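Local coordinates for protein glycoside hydrolase family 43 (PDB 4QQS) that probably hydrolyses O-glycosidic bonds as a thermostable family 43 glycoside hydrolase with alpha-L-arabinofuranosidase activity, folded as a five-bladed beta-propeller, at residues D126-D132 and E195-K201; P137-Y141 and P230-W234. All blocks are in the same frame, centred on the assembly; numbering follows the deposited sequence.

In the fold
Both contacts join two neighbouring blades of the five-bladed beta-propeller, their centres about 8 Å apart. Along the chain the segments alternate: 126-132, 137-141, 195-201, 230-234. Strand 124-131 turns into its antiparallel partner 137-143, while 195-201 belongs to strand 191-202 of the next blade and 230-234 to the loop after strand 221-227. Interaction 1 runs outward from the presumed catalytic centre, setting the two blades' first strands side by side; interaction 2 joins the same blades about 14 Å from the chain's centre. H128 N to Y140 O and F130 N to Y138 O, each 2.8 Å, are probable hydrogen bonds joining the strand of D126, a predicted pKa modulator, to that whose Y138 and Y140 meet 230-234.

Interaction 1: residues D126-D132 and E195-K201; sequences DAHIFID and EGPFVIK. With EPE (4-(2-hydroxyethyl)-1-piperazine ethanesulfonic acid), chain C.
H128 lays its imidazole over the backbone of F198, whose CA sits 3.7 Å from the ring centroid in a CH-pi contact. These are innermost strands of adjacent beta-propeller blades: 126-131 and 195-201 run parallel at 6°, their axes 6.6 Å apart at closest approach, with nearest CA pairs D126-G196 (5.5 Å), H128-F198 (6.4 Å) and F130-V199 (6.5 Å). Side chains and water fill the gap; one water donates to D126 O and P197 O, 2.9 Å each. D126 and G196 both have positive phi (63° and 57°), which favours glycine at the latter. D126 (chi1 m) accepts G196 N at OD2, 2.9 Å, and the bound EPE hydroxyl O8 at 2.7 Å. This fits its predicted role in tuning and orienting E195, the predicted proton donor, whose OE1 lies 4.1 Å from D126 OD2; E195 OE2 also hydrogen-bonds Y220. H128 (chi1 t) hydrogen-bonds E75, a sodium-site residue, through ND1. Farther out, flat F130 (chi1 t) accepts V199 CG1 over its face, 3.9 Å from the centroid. Lysine's length suits the outer end: all-trans K201, also held by Q133, reaches D132, itself hydrogen-bonded to Y206, in a salt bridge of 2.9 Å from NZ to OD1.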
ATOM      1  N   ASP A 126       3.651  -0.042  -6.888  1.00  6.85           N
ATOM      2  CA  ASP A 126       2.770   0.483  -5.850  1.00  7.20           C
ATOM      3  C   ASP A 126       1.422   0.963  -6.378  1.00  7.34           C
ATOM      4  O   ASP A 126       0.839   1.914  -5.855  1.00  8.38           O
ATOM      5  CB  ASP A 126       3.436   1.591  -5.024  1.00  7.94           C
ATOM      6  CG  ASP A 126       4.432   1.077  -4.003  1.00  8.61           C
ATOM      7  OD1 ASP A 126       4.585  -0.145  -3.856  1.00 11.93           O
ATOM      8  OD2 ASP A 126       5.075   1.924  -3.342  1.00  8.95           O
ATOM      9  N   ALA A 127       0.873   0.259  -7.361  1.00  7.18           N
ATOM     10  CA  ALA A 127      -0.470   0.565  -7.817  1.00  7.64           C
ATOM     11  C   ALA A 127      -1.497   0.442  -6.692  1.00  7.40           C
ATOM     12  O   ALA A 127      -1.440  -0.457  -5.849  1.00  8.11           O
ATOM     13  CB  ALA A 127      -0.870  -0.340  -8.954  1.00  8.89           C
ATOM     14  N   HIS A 128      -2.457   1.353  -6.731  1.00  7.21           N
ATOM     15  CA  HIS A 128      -3.550   1.407  -5.784  1.00  6.95           C
ATOM     16  C   HIS A 128      -4.779   1.866  -6.556  1.00  7.03           C
ATOM     17  O   HIS A 128      -4.789   2.955  -7.101  1.00  6.96           O
ATOM     18  CB  HIS A 128      -3.230   2.398  -4.669  1.00  6.94           C
ATOM     19  CG  HIS A 128      -4.392   2.677  -3.779  1.00  7.24           C
ATOM     20  ND1 HIS A 128      -4.867   1.763  -2.870  1.00  8.28           N
ATOM     21  CD2 HIS A 128      -5.203   3.762  -3.684  1.00  8.24           C
ATOM     22  CE1 HIS A 128      -5.927   2.272  -2.260  1.00  9.24           C
ATOM     23  NE2 HIS A 128      -6.147   3.484  -2.727  1.00  9.61           N
ATOM     24  N   ILE A 129      -5.805   1.030  -6.616  1.00  8.62           N
ATOM     25  CA  ILE A 129      -7.038   1.393  -7.293  1.00  8.92           C
ATOM     26  C   ILE A 129      -8.060   1.841  -6.259  1.00  9.10           C
ATOM     27  O   ILE A 129      -8.378   1.104  -5.329  1.00 10.55           O
ATOM     28  CB  ILE A 129      -7.598   0.235  -8.167  1.00  9.88           C
ATOM     29  CG1 ILE A 129      -6.605  -0.121  -9.277  1.00 10.48           C
ATOM     30  CG2 ILE A 129      -8.946   0.638  -8.776  1.00 10.06           C
ATOM     31  CD1 ILE A 129      -6.990  -1.342 -10.111  1.00 11.75           C
ATOM     32  N   PHE A 130      -8.545   3.060  -6.438  1.00  9.10           N
ATOM     33  CA  PHE A 130      -9.574   3.689  -5.620  1.00  9.15           C
ATOM     34  C   PHE A 130     -10.851   3.784  -6.436  1.00  8.86           C
ATOM     35  O   PHE A 130     -10.846   4.361  -7.517  1.00  8.94           O
ATOM     36  CB  PHE A 130      -9.102   5.095  -5.217  1.00  9.62           C
ATOM     37  CG  PHE A 130     -10.180   5.950  -4.599  1.00 10.00           C
ATOM     38  CD1 PHE A 130     -10.679   5.675  -3.340  1.00 11.42           C
ATOM     39  CD2 PHE A 130     -10.701   7.023  -5.290  1.00 10.23           C
ATOM     40  CE1 PHE A 130     -11.679   6.469  -2.784  1.00 12.14           C
ATOM     41  CE2 PHE A 130     -11.683   7.803  -4.745  1.00 11.26           C
ATOM     42  CZ  PHE A 130     -12.176   7.528  -3.492  1.00 11.66           C
ATOM     43  N   ILE A 131     -11.932   3.212  -5.915  1.00 10.17           N
ATOM     44  CA  ILE A 131     -13.233   3.316  -6.544  1.00 10.93           C
ATOM     45  C   ILE A 131     -14.029   4.388  -5.788  1.00 10.98           C
ATOM     46  O   ILE A 131     -14.330   4.230  -4.605  1.00 12.29           O
ATOM     47  CB  ILE A 131     -13.994   1.962  -6.533  1.00 12.46           C
ATOM     48  CG1 ILE A 131     -13.137   0.829  -7.116  1.00 12.41           C
ATOM     49  CG2 ILE A 131     -15.306   2.090  -7.291  1.00 13.55           C
ATOM     50  CD1 ILE A 131     -12.648   1.053  -8.515  1.00 12.76           C
ATOM     51  N   ASP A 132     -14.351   5.492  -6.455  1.00 10.38           N
ATOM     52  CA  ASP A 132     -15.066   6.580  -5.794  1.00 10.77           C
ATOM     53  C   ASP A 132     -16.531   6.200  -5.557  1.00 11.08           C
ATOM     54  O   ASP A 132     -17.030   5.192  -6.058  1.00 11.71           O
ATOM     55  CB  ASP A 132     -14.950   7.854  -6.632  1.00 10.50           C
ATOM     56  CG  ASP A 132     -15.088   9.135  -5.822  1.00 10.81           C
ATOM     57  OD1 ASP A 132     -15.422   9.091  -4.617  1.00 12.03           O
ATOM     58  OD2 ASP A 132     -14.870  10.197  -6.429  1.00 12.10           O
ATOM     59  N   GLU A 195       5.876   7.095  -1.930  1.00  5.82           N
ATOM     60  CA  GLU A 195       5.429   5.815  -2.458  1.00  6.05           C
ATOM     61  C   GLU A 195       4.296   5.266  -1.607  1.00  5.81           C
ATOM     62  O   GLU A 195       3.834   5.902  -0.671  1.00  5.99           O
ATOM     63  CB  GLU A 195       6.603   4.837  -2.620  1.00  7.02           C
ATOM     64  CG  GLU A 195       7.249   4.450  -1.309  1.00  8.01           C
ATOM     65  CD  GLU A 195       8.492   3.560  -1.457  1.00  9.68           C
ATOM     66  OE1 GLU A 195       8.910   3.242  -2.587  1.00 12.22           O
ATOM     67  OE2 GLU A 195       9.052   3.160  -0.413  1.00 11.07           O
ATOM     68  N   GLY A 196       3.801   4.098  -1.974  1.00  6.08           N
ATOM     69  CA  GLY A 196       2.738   3.489  -1.202  1.00  6.20           C
ATOM     70  C   GLY A 196       1.464   4.295  -1.001  1.00  5.90           C
ATOM     71  O   GLY A 196       0.941   4.354   0.116  1.00  6.62           O
ATOM     72  N   PRO A 197       0.896   4.870  -2.066  1.00  6.00           N
ATOM     73  CA  PRO A 197      -0.371   5.598  -1.894  1.00  6.18           C
ATOM     74  C   PRO A 197      -1.525   4.703  -1.449  1.00  6.34           C
ATOM     75  O   PRO A 197      -1.637   3.560  -1.899  1.00  7.10           O
ATOM     76  CB  PRO A 197      -0.651   6.153  -3.296  1.00  6.60           C
ATOM     77  CG  PRO A 197       0.069   5.212  -4.224  1.00  6.74           C
ATOM     78  CD  PRO A 197       1.332   4.834  -3.474  1.00  6.35           C
ATOM     79  N   PHE A 198      -2.401   5.265  -0.629  1.00  6.33           N
ATOM     80  CA  PHE A 198      -3.663   4.631  -0.267  1.00  6.30           C
ATOM     81  C   PHE A 198      -4.672   5.755  -0.032  1.00  6.03           C
ATOM     82  O   PHE A 198      -4.392   6.644   0.750  1.00  6.95           O
ATOM     83  CB  PHE A 198      -3.528   3.759   0.996  1.00  6.99           C
ATOM     84  CG  PHE A 198      -4.731   2.881   1.227  1.00  7.33           C
ATOM     85  CD1 PHE A 198      -5.908   3.403   1.719  1.00  8.23           C
ATOM     86  CD2 PHE A 198      -4.713   1.532   0.868  1.00  8.28           C
ATOM     87  CE1 PHE A 198      -7.032   2.603   1.879  1.00  9.13           C
ATOM     88  CE2 PHE A 198      -5.838   0.741   1.050  1.00  8.76           C
ATOM     89  CZ  PHE A 198      -6.981   1.284   1.535  1.00  9.60           C
ATOM     90  N   VAL A 199      -5.818   5.713  -0.703  1.00  6.34           N
ATOM     91  CA  VAL A 199      -6.778   6.816  -0.668  1.00  7.32           C
ATOM     92  C   VAL A 199      -8.066   6.426   0.063  1.00  7.45           C
ATOM     93  O   VAL A 199      -8.651   5.371  -0.191  1.00  8.50           O
ATOM     94  CB  VAL A 199      -7.093   7.297  -2.104  1.00  8.14           C
ATOM     95  CG1 VAL A 199      -8.195   8.370  -2.120  1.00  9.04           C
ATOM     96  CG2 VAL A 199      -5.816   7.833  -2.749  1.00  8.29           C
ATOM     97  N   ILE A 200      -8.504   7.301   0.965  1.00  7.88           N
ATOM     98  CA  ILE A 200      -9.811   7.195   1.617  1.00  9.08           C
ATOM     99  C   ILE A 200     -10.561   8.509   1.430  1.00  9.50           C
ATOM    100  O   ILE A 200      -9.978   9.561   1.195  1.00 10.08           O
ATOM    101  CB  ILE A 200      -9.698   6.804   3.118  1.00 10.10           C
ATOM    102  CG1 ILE A 200      -8.919   7.856   3.914  1.00 10.26           C
ATOM    103  CG2 ILE A 200      -9.080   5.418   3.240  1.00 10.33           C
ATOM    104  CD1 ILE A 200      -8.780   7.532   5.400  1.00 11.74           C
ATOM    105  N   LYS A 201     -11.876   8.428   1.549  1.00 10.72           N
ATOM    106  CA  LYS A 201     -12.744   9.587   1.393  1.00 11.62           C
ATOM    107  C   LYS A 201     -13.419   9.869   2.726  1.00 12.76           C
ATOM    108  O   LYS A 201     -13.816   8.947   3.441  1.00 14.31           O
ATOM    109  CB  LYS A 201     -13.786   9.321   0.295  1.00 12.68           C
ATOM    110  CG  LYS A 201     -14.545  10.556  -0.176  1.00 13.51           C
ATOM    111  CD  LYS A 201     -15.498  10.212  -1.308  1.00 14.80           C
ATOM    112  CE  LYS A 201     -16.125  11.439  -1.938  1.00 15.83           C
ATOM    113  NZ  LYS A 201     -16.968  11.071  -3.104  1.00 16.02           N
TER
HETATM  114  N1  EPE C 401      12.149  -0.873  -2.471  0.59 24.13           N
HETATM  115  C2  EPE C 401      11.546  -1.284  -1.189  0.59 23.85           C
HETATM  116  C3  EPE C 401      10.569  -0.222  -0.700  0.59 23.54           C
HETATM  117  N4  EPE C 401       9.527  -0.044  -1.682  0.59 23.24           N
HETATM  118  C5  EPE C 401      10.042   0.346  -2.978  0.59 23.34           C
HETATM  119  C6  EPE C 401      11.074  -0.676  -3.464  0.59 23.62           C
HETATM  120  C7  EPE C 401       8.457  -1.025  -1.639  0.59 22.14           C
HETATM  121  C8  EPE C 401       7.124  -0.513  -2.168  0.59 20.43           C
HETATM  122  O8  EPE C 401       6.899   0.816  -1.754  0.59 18.55           O
HETATM  123  C9  EPE C 401      13.025  -1.970  -2.919  0.59 25.32           C
HETATM  124  C10 EPE C 401      14.273  -1.415  -3.597  0.59 26.47           C
HETATM  125  S   EPE C 401      15.418  -2.709  -4.148  0.59 27.56           S
HETATM  126  O1S EPE C 401      14.679  -3.907  -4.535  0.59 27.89           O
HETATM  127  O2S EPE C 401      16.179  -2.231  -5.303  0.59 28.01           O
HETATM  128  O3S EPE C 401      16.361  -3.026  -3.079  0.59 27.94           O
HETATM  129  O   HOH W   1       0.320   1.701  -3.014  1.00 11.21           O
HETATM  130  O   HOH W   2      -8.808   3.321  -2.014  1.00 15.98           O

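Interaction 2: residues P137-Y141 and P230-W234; sequences PYIYY and PLGPW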
ATOM      1  N   PRO A 137     -13.322   4.468 -11.266  1.00 10.77           N
ATOM      2  CA  PRO A 137     -12.029   3.980 -10.787  1.00 10.16           C
ATOM      3  C   PRO A 137     -10.890   4.936 -11.108  1.00  9.07           C
ATOM      4  O   PRO A 137     -10.846   5.549 -12.180  1.00  9.50           O
ATOM      5  CB  PRO A 137     -11.847   2.677 -11.569  1.00 11.89           C
ATOM      6  CG  PRO A 137     -12.662   2.844 -12.815  1.00 13.59           C
ATOM      7  CD  PRO A 137     -13.706   3.864 -12.555  1.00 12.44           C
ATOM      8  N   TYR A 138      -9.963   5.036 -10.162  1.00  8.20           N
ATOM      9  CA  TYR A 138      -8.733   5.781 -10.330  1.00  7.61           C
ATOM     10  C   TYR A 138      -7.575   4.918  -9.874  1.00  8.03           C
ATOM     11  O   TYR A 138      -7.679   4.238  -8.869  1.00 10.30           O
ATOM     12  CB  TYR A 138      -8.752   7.057  -9.487  1.00  8.17           C
ATOM     13  CG  TYR A 138      -9.870   8.000  -9.838  1.00  8.42           C
ATOM     14  CD1 TYR A 138     -11.124   7.869  -9.256  1.00  9.23           C
ATOM     15  CD2 TYR A 138      -9.689   9.011 -10.770  1.00  9.75           C
ATOM     16  CE1 TYR A 138     -12.159   8.720  -9.579  1.00 10.16           C
ATOM     17  CE2 TYR A 138     -10.730   9.868 -11.114  1.00 10.62           C
ATOM     18  CZ  TYR A 138     -11.964   9.709 -10.511  1.00 10.78           C
ATOM     19  OH  TYR A 138     -13.009  10.554 -10.815  1.00 12.76           O
ATOM     20  N   ILE A 139      -6.479   4.954 -10.613  1.00  7.03           N
ATOM     21  CA  ILE A 139      -5.268   4.263 -10.213  1.00  6.68           C
ATOM     22  C   ILE A 139      -4.208   5.277  -9.817  1.00  6.41           C
ATOM     23  O   ILE A 139      -3.917   6.213 -10.557  1.00  7.01           O
ATOM     24  CB  ILE A 139      -4.770   3.279 -11.307  1.00  7.06           C
ATOM     25  CG1 ILE A 139      -3.617   2.424 -10.763  1.00  7.78           C
ATOM     26  CG2 ILE A 139      -4.380   3.997 -12.590  1.00  7.77           C
ATOM     27  CD1 ILE A 139      -3.217   1.278 -11.687  1.00  9.28           C
ATOM     28  N   TYR A 140      -3.661   5.077  -8.623  1.00  5.73           N
ATOM     29  CA  TYR A 140      -2.533   5.841  -8.103  1.00  6.17           C
ATOM     30  C   TYR A 140      -1.340   4.909  -8.184  1.00  6.17           C
ATOM     31  O   TYR A 140      -1.451   3.750  -7.840  1.00  7.64           O
ATOM     32  CB  TYR A 140      -2.809   6.251  -6.638  1.00  6.34           C
ATOM     33  CG  TYR A 140      -3.977   7.184  -6.520  1.00  6.51           C
ATOM     34  CD1 TYR A 140      -5.278   6.707  -6.469  1.00  6.66           C
ATOM     35  CD2 TYR A 140      -3.792   8.549  -6.501  1.00  6.67           C
ATOM     36  CE1 TYR A 140      -6.358   7.574  -6.431  1.00  7.28           C
ATOM     37  CE2 TYR A 140      -4.864   9.427  -6.444  1.00  7.15           C
ATOM     38  CZ  TYR A 140      -6.153   8.935  -6.416  1.00  7.01           C
ATOM     39  OH  TYR A 140      -7.248   9.749  -6.398  1.00  8.01           O
ATOM     40  N   TYR A 141      -0.206   5.403  -8.663  1.00  5.86           N
ATOM     41  CA  TYR A 141       0.947   4.537  -8.838  1.00  6.03           C
ATOM     42  C   TYR A 141       2.223   5.352  -8.777  1.00  5.34           C
ATOM     43  O   TYR A 141       2.203   6.572  -8.873  1.00  6.38           O
ATOM     44  CB  TYR A 141       0.849   3.765 -10.158  1.00  6.31           C
ATOM     45  CG  TYR A 141       0.729   4.643 -11.384  1.00  6.45           C
ATOM     46  CD1 TYR A 141       1.845   5.063 -12.074  1.00  6.95           C
ATOM     47  CD2 TYR A 141      -0.508   5.068 -11.847  1.00  7.85           C
ATOM     48  CE1 TYR A 141       1.737   5.863 -13.200  1.00  6.97           C
ATOM     49  CE2 TYR A 141      -0.624   5.878 -12.970  1.00  8.24           C
ATOM     50  CZ  TYR A 141       0.501   6.265 -13.647  1.00  7.28           C
ATOM     51  OH  TYR A 141       0.436   7.076 -14.767  1.00  8.30           O
ATOM     52  N   PRO A 230     -10.433  13.425  -7.073  1.00  9.37           N
ATOM     53  CA  PRO A 230      -9.374  12.398  -7.061  1.00  8.82           C
ATOM     54  C   PRO A 230      -8.136  12.742  -7.893  1.00  8.26           C
ATOM     55  O   PRO A 230      -7.039  12.252  -7.577  1.00  8.11           O
ATOM     56  CB  PRO A 230     -10.091  11.155  -7.608  1.00  9.95           C
ATOM     57  CG  PRO A 230     -11.499  11.346  -7.168  1.00 11.31           C
ATOM     58  CD  PRO A 230     -11.751  12.835  -7.364  1.00 11.00           C
ATOM     59  N   LEU A 231      -8.285  13.549  -8.934  1.00  8.62           N
ATOM     60  CA  LEU A 231      -7.140  13.915  -9.758  1.00  9.48           C
ATOM     61  C   LEU A 231      -6.348  15.098  -9.190  1.00  9.58           C
ATOM     62  O   LEU A 231      -5.395  15.565  -9.813  1.00 11.53           O
ATOM     63  CB  LEU A 231      -7.580  14.219 -11.191  1.00 10.11           C
ATOM     64  CG  LEU A 231      -8.189  13.050 -11.968  1.00 11.31           C
ATOM     65  CD1 LEU A 231      -8.651  13.537 -13.325  1.00 13.23           C
ATOM     66  CD2 LEU A 231      -7.215  11.885 -12.130  1.00 11.37           C
ATOM     67  N   GLY A 232      -6.736  15.584  -8.019  1.00  8.99           N
ATOM     68  CA  GLY A 232      -6.021  16.667  -7.371  1.00  9.08           C
ATOM     69  C   GLY A 232      -6.601  18.028  -7.723  1.00 10.33           C
ATOM     70  O   GLY A 232      -7.666  18.123  -8.338  1.00 12.77           O
ATOM     71  N   PRO A 233      -5.891  19.101  -7.347  1.00 10.37           N
ATOM     72  CA  PRO A 233      -4.562  19.092  -6.718  1.00  9.85           C
ATOM     73  C   PRO A 233      -4.537  18.467  -5.325  1.00  8.72           C
ATOM     74  O   PRO A 233      -5.503  18.527  -4.569  1.00  9.75           O
ATOM     75  CB  PRO A 233      -4.191  20.581  -6.641  1.00 12.13           C
ATOM     76  CG  PRO A 233      -5.440  21.316  -6.788  1.00 13.79           C
ATOM     77  CD  PRO A 233      -6.375  20.471  -7.594  1.00 12.26           C
ATOM     78  N   TRP A 234      -3.399  17.862  -5.012  1.00  7.79           N
ATOM     79  CA  TRP A 234      -3.148  17.205  -3.747  1.00  7.37           C
ATOM     80  C   TRP A 234      -2.232  18.060  -2.891  1.00  7.81           C
ATOM     81  O   TRP A 234      -1.108  18.349  -3.298  1.00  9.90           O
ATOM     82  CB  TRP A 234      -2.502  15.842  -4.012  1.00  7.86           C
ATOM     83  CG  TRP A 234      -3.484  14.829  -4.538  1.00  7.04           C
ATOM     84  CD1 TRP A 234      -3.735  14.474  -5.840  1.00  7.93           C
ATOM     85  CD2 TRP A 234      -4.371  14.052  -3.735  1.00  6.71           C
ATOM     86  NE1 TRP A 234      -4.730  13.521  -5.878  1.00  7.74           N
ATOM     87  CE2 TRP A 234      -5.139  13.249  -4.597  1.00  7.05           C
ATOM     88  CE3 TRP A 234      -4.614  13.992  -2.365  1.00  6.86           C
ATOM     89  CZ2 TRP A 234      -6.104  12.365  -4.114  1.00  7.61           C
ATOM     90  CZ3 TRP A 234      -5.583  13.126  -1.890  1.00  7.64           C
ATOM     91  CH2 TRP A 234      -6.301  12.318  -2.755  1.00  7.86           C
TER
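Segment 137-141, on strand 137-143, forms part of one propeller blade, and from it two tyrosines reach the loop 230-234 of the next. P137 packs its ring on I131, away from the loop. Y138 turns its ring face to P230, a proline-aromatic CH-pi contact: CB of P230 stands 3.5 Å from the ring centroid of Y138, 3° off the normal. The rigid, flat-sided pyrrolidine suits such a surface, and L231 adds CD2 at 4.0 Å from Y138 CD2. I139 faces the other side of the sheet, where it packs on A127. With Y140 the strand returns to the loop; this tyrosine combines an apolar ring, packed 3.9 Å from CE2 to CZ2 of W234, with a hydroxyl that can satisfy a buried carbonyl. Y141 again faces away, its hydroxyl hydrogen-bonded to Q161 and R120. The loop bends through G232, whose backbone calls for glycine, and a cis peptide before P233. P230 O accepts hydrogen bonds from both Y140 OH at 2.8 Å and W234 NE1 at 3.1 Å.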